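Local coordinates for hypothetical protein yfcE (Escherichia coli, PDB 1SU1) that is of uncharacterised function but belongs to the calcineurin-like phosphoesterase superfamily and holds zinc ions in two neighbouring sites built from loops, at residues 30-40 and 166-174; 124-135 and 140-151. One frame throughout, in Å; residues are numbered along the deposited sequence.

Contact 1 of 2, residues 30-40 and 166-174. With ZN (zinc ion), chain F.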
loop_
_atom_site.group_PDB
_atom_site.type_symbol
_atom_site.label_atom_id
_atom_site.label_comp_id
_atom_site.label_asym_id
_atom_site.label_seq_id
_atom_site.Cartn_x
_atom_site.Cartn_y
_atom_site.Cartn_z
ATOM N N PHE A 30 -11.238 14.013 -20.217
ATOM C CA PHE A 30 -10.328 12.958 -19.783
ATOM C C PHE A 30 -9.013 12.959 -20.553
ATOM O O PHE A 30 -8.999 13.116 -21.771
ATOM C CB PHE A 30 -10.962 11.575 -19.973
ATOM C CG PHE A 30 -12.291 11.409 -19.294
ATOM C CD1 PHE A 30 -13.452 11.912 -19.878
ATOM C CD2 PHE A 30 -12.387 10.743 -18.066
ATOM C CE1 PHE A 30 -14.694 11.753 -19.252
ATOM C CE2 PHE A 30 -13.616 10.582 -17.435
ATOM C CZ PHE A 30 -14.774 11.085 -18.025
ATOM N N ALA A 31 -7.916 12.770 -19.827
ATOM C CA ALA A 31 -6.583 12.683 -20.406
ATOM C C ALA A 31 -5.911 11.497 -19.700
ATOM O O ALA A 31 -6.026 11.360 -18.479
ATOM C CB ALA A 31 -5.805 13.964 -20.138
ATOM N N SER A 32 -5.208 10.655 -20.452
ATOM C CA SER A 32 -4.548 9.501 -19.864
ATOM C C SER A 32 -3.192 9.189 -20.493
ATOM O O SER A 32 -2.931 9.536 -21.642
ATOM C CB SER A 32 -5.456 8.264 -19.974
ATOM O OG SER A 32 -4.865 7.137 -19.336
ATOM N N ASP A 33 -2.336 8.527 -19.716
ATOM C CA ASP A 33 -1.006 8.118 -20.147
ATOM C C ASP A 33 -0.211 9.241 -20.840
ATOM O O ASP A 33 0.185 9.126 -22.014
ATOM C CB ASP A 33 -1.137 6.894 -21.060
ATOM C CG ASP A 33 -1.737 5.673 -20.327
ATOM O OD1 ASP A 33 -0.972 4.849 -19.756
ATOM O OD2 ASP A 33 -2.981 5.551 -20.297
ATOM N N ILE A 34 0.009 10.318 -20.090
ATOM C CA ILE A 34 0.758 11.484 -20.534
ATOM C C ILE A 34 2.238 11.114 -20.631
ATOM O O ILE A 34 2.928 11.496 -21.582
ATOM C CB ILE A 34 0.569 12.636 -19.529
ATOM C CG1 ILE A 34 -0.926 12.963 -19.411
ATOM C CG2 ILE A 34 1.375 13.865 -19.963
ATOM C CD1 ILE A 34 -1.259 14.015 -18.363
ATOM N N HIS A 35 2.716 10.361 -19.641
ATOM C CA HIS A 35 4.102 9.900 -19.611
ATOM C C HIS A 35 5.177 10.975 -19.797
ATOM O O HIS A 35 6.220 10.720 -20.403
ATOM C CB HIS A 35 4.310 8.805 -20.662
ATOM C CG HIS A 35 3.654 7.499 -20.323
ATOM N ND1 HIS A 35 4.087 6.692 -19.290
ATOM C CD2 HIS A 35 2.621 6.843 -20.902
ATOM C CE1 HIS A 35 3.352 5.595 -19.252
ATOM N NE2 HIS A 35 2.456 5.662 -20.219
ATOM N N GLY A 36 4.930 12.172 -19.282
ATOM C CA GLY A 36 5.924 13.228 -19.386
ATOM C C GLY A 36 6.003 14.051 -20.674
ATOM O O GLY A 36 6.895 14.885 -20.798
ATOM N N SER A 37 5.102 13.813 -21.627
ATOM C CA SER A 37 5.094 14.553 -22.894
ATOM C C SER A 37 4.608 15.991 -22.717
ATOM O O SER A 37 3.425 16.227 -22.479
ATOM C CB SER A 37 4.194 13.844 -23.912
ATOM O OG SER A 37 4.181 14.530 -25.149
ATOM N N LEU A 38 5.518 16.954 -22.815
ATOM C CA LEU A 38 5.132 18.359 -22.660
ATOM C C LEU A 38 4.172 18.865 -23.759
ATOM O O LEU A 38 3.219 19.590 -23.470
ATOM C CB LEU A 38 6.382 19.249 -22.606
ATOM C CG LEU A 38 6.156 20.766 -22.542
ATOM C CD1 LEU A 38 5.215 21.111 -21.390
ATOM C CD2 LEU A 38 7.491 21.468 -22.369
ATOM N N PRO A 39 4.407 18.486 -25.031
ATOM C CA PRO A 39 3.506 18.951 -26.101
ATOM C C PRO A 39 2.069 18.465 -25.877
ATOM O O PRO A 39 1.112 19.239 -25.985
ATOM C CB PRO A 39 4.123 18.358 -27.376
ATOM C CG PRO A 39 5.585 18.260 -27.024
ATOM C CD PRO A 39 5.556 17.756 -25.594
ATOM N N ALA A 40 1.917 17.179 -25.575
ATOM C CA ALA A 40 0.588 16.635 -25.327
ATOM C C ALA A 40 -0.063 17.390 -24.170
ATOM O O ALA A 40 -1.243 17.713 -24.219
ATOM C CB ALA A 40 0.682 15.146 -25.015
ATOM N N PHE A 166 -14.893 2.470 -21.490
ATOM C CA PHE A 166 -14.434 3.711 -22.099
ATOM C C PHE A 166 -12.959 3.955 -21.762
ATOM O O PHE A 166 -12.589 3.999 -20.584
ATOM C CB PHE A 166 -15.281 4.900 -21.629
ATOM C CG PHE A 166 -14.845 6.220 -22.221
ATOM C CD1 PHE A 166 -14.970 6.467 -23.593
ATOM C CD2 PHE A 166 -14.285 7.206 -21.414
ATOM C CE1 PHE A 166 -14.541 7.680 -24.146
ATOM C CE2 PHE A 166 -13.854 8.420 -21.958
ATOM C CZ PHE A 166 -13.984 8.656 -23.328
ATOM N N ASN A 167 -12.137 4.108 -22.805
ATOM C CA ASN A 167 -10.699 4.356 -22.682
ATOM C C ASN A 167 -10.317 5.458 -23.680
ATOM O O ASN A 167 -10.412 5.253 -24.883
ATOM C CB ASN A 167 -9.926 3.068 -22.993
ATOM C CG ASN A 167 -8.428 3.202 -22.749
ATOM O OD1 ASN A 167 -7.864 4.308 -22.783
ATOM N ND2 ASN A 167 -7.764 2.054 -22.515
ATOM N N PRO A 168 -9.852 6.630 -23.185
ATOM C CA PRO A 168 -9.426 7.824 -23.955
ATOM C C PRO A 168 -8.195 7.586 -24.794
ATOM O O PRO A 168 -7.861 8.393 -25.653
ATOM C CB PRO A 168 -9.098 8.871 -22.885
ATOM C CG PRO A 168 -9.939 8.493 -21.759
ATOM C CD PRO A 168 -9.994 6.963 -21.756
ATOM N N GLY A 169 -7.524 6.471 -24.540
ATOM C CA GLY A 169 -6.305 6.164 -25.256
ATOM C C GLY A 169 -5.232 7.031 -24.629
ATOM O O GLY A 169 -5.496 7.705 -23.622
ATOM N N SER A 170 -4.034 7.046 -25.215
ATOM C CA SER A 170 -2.930 7.864 -24.693
ATOM C C SER A 170 -2.806 9.181 -25.460
ATOM O O SER A 170 -2.971 9.205 -26.682
ATOM C CB SER A 170 -1.596 7.118 -24.822
ATOM O OG SER A 170 -0.509 7.938 -24.411
ATOM N N VAL A 171 -2.503 10.268 -24.756
ATOM C CA VAL A 171 -2.341 11.562 -25.402
ATOM C C VAL A 171 -0.926 11.685 -25.953
ATOM O O VAL A 171 -0.606 12.670 -26.602
ATOM C CB VAL A 171 -2.549 12.745 -24.422
ATOM C CG1 VAL A 171 -3.988 12.809 -23.950
ATOM C CG2 VAL A 171 -1.601 12.610 -23.242
ATOM N N SER A 172 -0.078 10.691 -25.698
ATOM C CA SER A 172 1.298 10.779 -26.162
ATOM C C SER A 172 1.903 9.559 -26.844
ATOM O O SER A 172 2.812 9.707 -27.664
ATOM C CB SER A 172 2.203 11.204 -25.003
ATOM O OG SER A 172 2.472 10.121 -24.133
ATOM N N ILE A 173 1.425 8.360 -26.520
ATOM C CA ILE A 173 1.976 7.161 -27.147
ATOM C C ILE A 173 0.895 6.167 -27.560
ATOM O O ILE A 173 0.857 5.031 -27.074
ATOM C CB ILE A 173 2.944 6.413 -26.213
ATOM C CG1 ILE A 173 3.751 7.399 -25.377
ATOM C CG2 ILE A 173 3.892 5.562 -27.041
ATOM C CD1 ILE A 173 4.631 6.732 -24.336
ATOM N N PRO A 174 0.009 6.573 -28.479
ATOM C CA PRO A 174 -1.053 5.662 -28.914
ATOM C C PRO A 174 -0.504 4.393 -29.552
ATOM O O PRO A 174 0.598 4.395 -30.108
ATOM C CB PRO A 174 -1.847 6.514 -29.900
ATOM C CG PRO A 174 -0.776 7.382 -30.513
ATOM C CD PRO A 174 0.014 7.804 -29.292
HETATM ZN ZN ZN F . 0.780 4.224 -20.034
HETATM O O HOH W 1 -5.997 10.267 -23.176
HETATM O O HOH W 2 -5.003 4.076 -22.424
#

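Contact 2 of 2, residues 124-135 and 140-151. With ZN (zinc ion), chain E.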
loop_
_atom_site.group_PDB
_atom_site.type_symbol
_atom_site.label_atom_id
_atom_site.label_comp_id
_atom_site.label_asym_id
_atom_site.label_seq_id
_atom_site.Cartn_x
_atom_site.Cartn_y
_atom_site.Cartn_z
ATOM N N ARG A 124 -23.346 4.956 -12.895
ATOM C CA ARG A 124 -22.109 5.147 -12.174
ATOM C C ARG A 124 -20.866 4.996 -13.065
ATOM O O ARG A 124 -20.766 4.046 -13.841
ATOM C CB ARG A 124 -22.106 4.122 -11.048
ATOM C CG ARG A 124 -20.845 3.973 -10.271
ATOM C CD ARG A 124 -21.162 3.093 -9.081
ATOM N NE ARG A 124 -19.966 2.725 -8.355
ATOM C CZ ARG A 124 -19.605 1.476 -8.122
ATOM N NH1 ARG A 124 -20.355 0.478 -8.557
ATOM N NH2 ARG A 124 -18.487 1.232 -7.471
ATOM N N LEU A 125 -19.931 5.941 -12.958
ATOM C CA LEU A 125 -18.682 5.871 -13.723
ATOM C C LEU A 125 -17.557 5.482 -12.767
ATOM O O LEU A 125 -17.290 6.196 -11.807
ATOM C CB LEU A 125 -18.328 7.227 -14.359
ATOM C CG LEU A 125 -19.271 7.935 -15.343
ATOM C CD1 LEU A 125 -18.505 9.084 -16.007
ATOM C CD2 LEU A 125 -19.758 6.978 -16.391
ATOM N N PHE A 126 -16.895 4.364 -13.045
ATOM C CA PHE A 126 -15.796 3.889 -12.218
ATOM C C PHE A 126 -14.454 4.259 -12.861
ATOM O O PHE A 126 -14.042 3.632 -13.831
ATOM C CB PHE A 126 -15.896 2.358 -12.054
ATOM C CG PHE A 126 -14.946 1.784 -11.021
ATOM C CD1 PHE A 126 -15.355 1.599 -9.700
ATOM C CD2 PHE A 126 -13.648 1.433 -11.371
ATOM C CE1 PHE A 126 -14.488 1.074 -8.747
ATOM C CE2 PHE A 126 -12.766 0.903 -10.422
ATOM C CZ PHE A 126 -13.188 0.723 -9.108
ATOM N N LEU A 127 -13.767 5.245 -12.287
ATOM C CA LEU A 127 -12.473 5.724 -12.795
ATOM C C LEU A 127 -11.251 5.025 -12.177
ATOM O O LEU A 127 -11.030 5.105 -10.965
ATOM C CB LEU A 127 -12.337 7.243 -12.550
ATOM C CG LEU A 127 -13.575 8.135 -12.728
ATOM C CD1 LEU A 127 -13.239 9.547 -12.273
ATOM C CD2 LEU A 127 -14.031 8.135 -14.191
ATOM N N THR A 128 -10.433 4.390 -13.017
ATOM C CA THR A 128 -9.228 3.698 -12.552
ATOM C C THR A 128 -8.194 3.686 -13.695
ATOM O O THR A 128 -8.567 3.849 -14.852
ATOM C CB THR A 128 -9.569 2.237 -12.114
ATOM O OG1 THR A 128 -8.487 1.697 -11.347
ATOM C CG2 THR A 128 -9.805 1.354 -13.331
ATOM N N HIS A 129 -6.913 3.484 -13.378
ATOM C CA HIS A 129 -5.879 3.481 -14.408
ATOM C C HIS A 129 -5.922 2.289 -15.352
ATOM O O HIS A 129 -5.753 2.444 -16.573
ATOM C CB HIS A 129 -4.477 3.554 -13.803
ATOM C CG HIS A 129 -3.385 3.592 -14.832
ATOM N ND1 HIS A 129 -3.159 4.688 -15.644
ATOM C CD2 HIS A 129 -2.477 2.658 -15.212
ATOM C CE1 HIS A 129 -2.164 4.428 -16.472
ATOM N NE2 HIS A 129 -1.732 3.202 -16.230
ATOM N N GLY A 130 -6.098 1.092 -14.798
ATOM C CA GLY A 130 -6.157 -0.078 -15.652
ATOM C C GLY A 130 -5.266 -1.235 -15.259
ATOM O O GLY A 130 -5.417 -2.336 -15.796
ATOM N N HIS A 131 -4.338 -1.017 -14.332
ATOM C CA HIS A 131 -3.461 -2.114 -13.921
ATOM C C HIS A 131 -3.991 -2.886 -12.702
ATOM O O HIS A 131 -3.559 -4.004 -12.449
ATOM C CB HIS A 131 -2.040 -1.593 -13.650
ATOM C CG HIS A 131 -1.959 -0.580 -12.552
ATOM N ND1 HIS A 131 -2.743 0.555 -12.527
ATOM C CD2 HIS A 131 -1.158 -0.506 -11.463
ATOM C CE1 HIS A 131 -2.422 1.285 -11.472
ATOM N NE2 HIS A 131 -1.461 0.663 -10.809
ATOM N N LEU A 132 -4.913 -2.281 -11.954
ATOM C CA LEU A 132 -5.514 -2.913 -10.777
ATOM C C LEU A 132 -6.847 -3.523 -11.218
ATOM O O LEU A 132 -7.075 -4.720 -11.077
ATOM C CB LEU A 132 -5.742 -1.870 -9.677
ATOM C CG LEU A 132 -4.537 -0.987 -9.314
ATOM C CD1 LEU A 132 -4.936 0.051 -8.279
ATOM C CD2 LEU A 132 -3.392 -1.842 -8.803
ATOM N N PHE A 133 -7.730 -2.682 -11.742
ATOM C CA PHE A 133 -9.022 -3.123 -12.263
ATOM C C PHE A 133 -9.010 -2.751 -13.746
ATOM O O PHE A 133 -8.422 -1.743 -14.130
ATOM C CB PHE A 133 -10.178 -2.399 -11.565
ATOM C CG PHE A 133 -10.537 -2.976 -10.229
ATOM C CD1 PHE A 133 -10.904 -4.317 -10.108
ATOM C CD2 PHE A 133 -10.526 -2.178 -9.093
ATOM C CE1 PHE A 133 -11.257 -4.853 -8.873
ATOM C CE2 PHE A 133 -10.879 -2.705 -7.844
ATOM C CZ PHE A 133 -11.245 -4.043 -7.735
ATOM N N GLY A 134 -9.654 -3.563 -14.574
ATOM C CA GLY A 134 -9.676 -3.276 -15.992
ATOM C C GLY A 134 -10.492 -4.277 -16.778
ATOM O O GLY A 134 -11.238 -5.062 -16.195
ATOM N N PRO A 135 -10.365 -4.276 -18.114
ATOM C CA PRO A 135 -11.085 -5.177 -19.024
ATOM C C PRO A 135 -10.957 -6.654 -18.656
ATOM O O PRO A 135 -11.875 -7.443 -18.884
ATOM C CB PRO A 135 -10.445 -4.882 -20.381
ATOM C CG PRO A 135 -10.050 -3.467 -20.256
ATOM C CD PRO A 135 -9.470 -3.384 -18.871
ATOM N N ALA A 140 -16.885 -4.765 -9.387
ATOM C CA ALA A 140 -18.287 -5.151 -9.346
ATOM C C ALA A 140 -19.083 -3.918 -9.753
ATOM O O ALA A 140 -18.957 -2.865 -9.140
ATOM C CB ALA A 140 -18.674 -5.602 -7.935
ATOM N N LEU A 141 -19.900 -4.043 -10.788
ATOM C CA LEU A 141 -20.687 -2.905 -11.260
ATOM C C LEU A 141 -22.102 -3.312 -11.622
ATOM O O LEU A 141 -22.367 -4.473 -11.918
ATOM C CB LEU A 141 -20.008 -2.257 -12.488
ATOM C CG LEU A 141 -18.606 -1.677 -12.273
ATOM C CD1 LEU A 141 -17.974 -1.311 -13.615
ATOM C CD2 LEU A 141 -18.699 -0.458 -11.374
ATOM N N ASN A 142 -23.006 -2.342 -11.609
ATOM C CA ASN A 142 -24.399 -2.588 -11.947
ATOM C C ASN A 142 -24.586 -2.465 -13.454
ATOM O O ASN A 142 -23.690 -2.002 -14.159
ATOM C CB ASN A 142 -25.297 -1.576 -11.246
ATOM C CG ASN A 142 -26.727 -2.050 -11.141
ATOM O OD1 ASN A 142 -27.620 -1.285 -10.788
ATOM N ND2 ASN A 142 -26.951 -3.327 -11.436
ATOM N N GLN A 143 -25.751 -2.875 -13.943
ATOM C CA GLN A 143 -26.046 -2.805 -15.367
ATOM C C GLN A 143 -26.107 -1.337 -15.799
ATOM O O GLN A 143 -26.681 -0.498 -15.099
ATOM C CB GLN A 143 -27.376 -3.506 -15.664
ATOM C CG GLN A 143 -27.551 -3.909 -17.129
ATOM C CD GLN A 143 -28.874 -4.618 -17.398
ATOM O OE1 GLN A 143 -29.950 -4.041 -17.213
ATOM N NE2 GLN A 143 -28.797 -5.876 -17.838
ATOM N N ASN A 144 -25.493 -1.038 -16.943
ATOM C CA ASN A 144 -25.454 0.320 -17.491
ATOM C C ASN A 144 -24.451 1.249 -16.816
ATOM O O ASN A 144 -24.544 2.471 -16.966
ATOM C CB ASN A 144 -26.846 0.963 -17.467
ATOM C CG ASN A 144 -27.772 0.392 -18.532
ATOM O OD1 ASN A 144 -27.479 -0.639 -19.150
ATOM N ND2 ASN A 144 -28.898 1.061 -18.750
ATOM N N ASP A 145 -23.508 0.678 -16.065
ATOM C CA ASP A 145 -22.462 1.481 -15.435
ATOM C C ASP A 145 -21.296 1.536 -16.425
ATOM O O ASP A 145 -21.269 0.793 -17.409
ATOM C CB ASP A 145 -21.975 0.867 -14.110
ATOM C CG ASP A 145 -22.867 1.215 -12.930
ATOM O OD1 ASP A 145 -23.588 2.233 -12.987
ATOM O OD2 ASP A 145 -22.825 0.473 -11.929
ATOM N N VAL A 146 -20.322 2.396 -16.154
ATOM C CA VAL A 146 -19.185 2.526 -17.053
ATOM C C VAL A 146 -17.820 2.299 -16.421
ATOM O O VAL A 146 -17.483 2.932 -15.427
ATOM C CB VAL A 146 -19.154 3.943 -17.706
ATOM C CG1 VAL A 146 -18.053 4.008 -18.759
ATOM C CG2 VAL A 146 -20.521 4.280 -18.319
ATOM N N LEU A 147 -17.027 1.407 -17.005
ATOM C CA LEU A 147 -15.670 1.202 -16.518
ATOM C C LEU A 147 -14.787 2.175 -17.325
ATOM O O LEU A 147 -14.639 2.020 -18.541
ATOM C CB LEU A 147 -15.198 -0.232 -16.766
ATOM C CG LEU A 147 -13.683 -0.432 -16.560
ATOM C CD1 LEU A 147 -13.321 -0.233 -15.098
ATOM C CD2 LEU A 147 -13.273 -1.825 -17.019
ATOM N N VAL A 148 -14.224 3.180 -16.657
ATOM C CA VAL A 148 -13.367 4.171 -17.314
ATOM C C VAL A 148 -11.897 3.927 -16.961
ATOM O O VAL A 148 -11.506 4.063 -15.798
ATOM C CB VAL A 148 -13.745 5.614 -16.878
ATOM C CG1 VAL A 148 -12.819 6.618 -17.546
ATOM C CG2 VAL A 148 -15.198 5.913 -17.228
ATOM N N TYR A 149 -11.083 3.597 -17.964
ATOM C CA TYR A 149 -9.661 3.310 -17.741
ATOM C C TYR A 149 -8.702 3.712 -18.883
ATOM O O TYR A 149 -9.133 4.018 -20.005
ATOM C CB TYR A 149 -9.487 1.818 -17.523
ATOM C CG TYR A 149 -9.806 1.008 -18.758
ATOM C CD1 TYR A 149 -11.115 0.910 -19.235
ATOM C CD2 TYR A 149 -8.793 0.364 -19.475
ATOM C CE1 TYR A 149 -11.410 0.191 -20.404
ATOM C CE2 TYR A 149 -9.080 -0.355 -20.640
ATOM C CZ TYR A 149 -10.387 -0.437 -21.093
ATOM O OH TYR A 149 -10.660 -1.168 -22.230
ATOM N N GLY A 150 -7.401 3.658 -18.583
ATOM C CA GLY A 150 -6.360 3.966 -19.555
ATOM C C GLY A 150 -5.404 2.784 -19.647
ATOM O O GLY A 150 -5.812 1.672 -19.966
ATOM N N HIS A 151 -4.125 3.022 -19.390
ATOM C CA HIS A 151 -3.115 1.962 -19.378
ATOM C C HIS A 151 -2.777 1.173 -20.648
ATOM O O HIS A 151 -1.597 0.896 -20.901
ATOM C CB HIS A 151 -3.443 0.947 -18.263
ATOM C CG HIS A 151 -2.318 0.001 -17.969
ATOM N ND1 HIS A 151 -1.080 0.433 -17.550
ATOM C CD2 HIS A 151 -2.236 -1.345 -18.070
ATOM C CE1 HIS A 151 -0.278 -0.609 -17.407
ATOM N NE2 HIS A 151 -0.954 -1.699 -17.717
HETATM ZN ZN ZN E . 0.018 2.354 -17.249
HETATM O O HOH W 3 -23.546 1.147 -9.236
#

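Contact 1 of 2, residues 30-40 and 166-174
Val-171 drives its two methyl branches against segment 30-40 from the loop that follows strand 163-167. CG2 lies 3.9 Å from CG1 of Ile-34, the two side chains running side by side in the same direction, and the CB of Ala-40 closes in on the same methyl. A small residue suits position 40, because its CB also sits close to the Val-171 carbonyl. A second apolar patch lies at the strand ends: the edge of Phe-166 points at one face of Phe-30 in a T-shaped pair, planes at 73°, while Pro-168 CG rests 3.7 Å from Phe-30 CB.

Polar groups border this packing. The backbone N of Val-171 donates to Ser-32 O at 3.2 Å. Ser-170, its OG turned anti to the backbone N (chi1 176°), gives its proton to Asp-33 O at 2.8 Å and accepts from the backbone N atoms of Ser-172 and Ile-173, forming an ST turn and motif; three bonds thus grip one hydroxyl. One water bridges Ser-32 N and Gly-169 O. Ser-32 OG donates to Asp-33 OD2 at 2.6 Å, steadying the carboxylate whose OD1 binds zinc at 1.9 Å. His-35 NE2 binds the same ion, with Ile-173 CD1 near its ring and ND1 donating to Asn-64 O; His-153 also coordinates this metal. Asp-33 and His-35 form the Asp-x-His pair of the calcineurin-like family.

The contact joins the loops that follow strands 27-31 and 163-167. Helix 38-51 packs through Val-44 on Ala-31 and Val-171, and strand 189-194 presents Leu-190 to both phenylalanines.

Contact 2 of 2, residues 124-135 and 140-151
Arg-124 lies across from Asp-145 and Leu-141. Its CB lies 3.1 Å from Asp-145 OD1, the oxygen that also accepts from the backbone N of Arg-124 at 2.7 Å, met from above the carboxylate plane. From there CG stands anti to the backbone N (chi1 171°) and the chain runs extended to NE, which hydrogen-bonds to Gln-117 OE1. At the tip, Leu-141 CD2 lies over one face of the guanidinium, 3.4 Å from NH1, with Ala-140 O near the plane at its edge. NH1 and Asp-145 OD2 are too far apart for a salt bridge; a water that donates to OD2 makes a weak link to NH1. OD2 also accepts from Asn-142 N, so an aspartate suits the turn before strand 146-148.

Beyond this end, parallel strands 124-128 and 146-148 are joined by backbone bonds such as Phe-126 N to Val-146 O at 2.8 Å. Leu-125 and Leu-127 lie alongside Val-146 and Val-148 on one face; on the other, Leu-147 CD1 approaches Phe-126 CD2 at 4.1 Å. Past the strands, Pro-135 lies over one face of Tyr-149, though its exact fit there is doubtful.

The loops then converge on zinc: His-129 NE2 and His-151 ND1 each bind it at 2.2 Å, their rings rim to rim. His-131 CB lies over one face of the His-151 ring in a CH-pi contact. Gly-130 brings its CA to 3.9 Å from His-151 CB, with a backbone (phi 130°) that glycine adopts readily.

Asp-61 and Asn-97 contribute further ligands to the metal. Strand 115-119 flanks strand 124-128, strand 163-167 borders strand 146-148, and Phe-30 of strand 27-31 packs on Leu-127 and Val-148.

How the contacts relate
From the N terminus, strand 27-31 leads into the loop and helix start of segment 30-40, whose partner 166-174 comes more than a hundred residues later; contact 1 therefore closes a long loop. Contact 2 is nested within it, closing a short one between segments 124-135 and 140-151. The two touch directly: Phe-166 N probably bonds to Leu-147 O, joining neighbouring strands 163-167 and 146-148, and His-151 N probably donates to Asp-33 OD2 at the metal loops. Contact 1 thus ties the sheet containing strand 27-31 to the other sheet, while contact 2 pairs strands within the latter, and each supplies ligands to a different zinc ion.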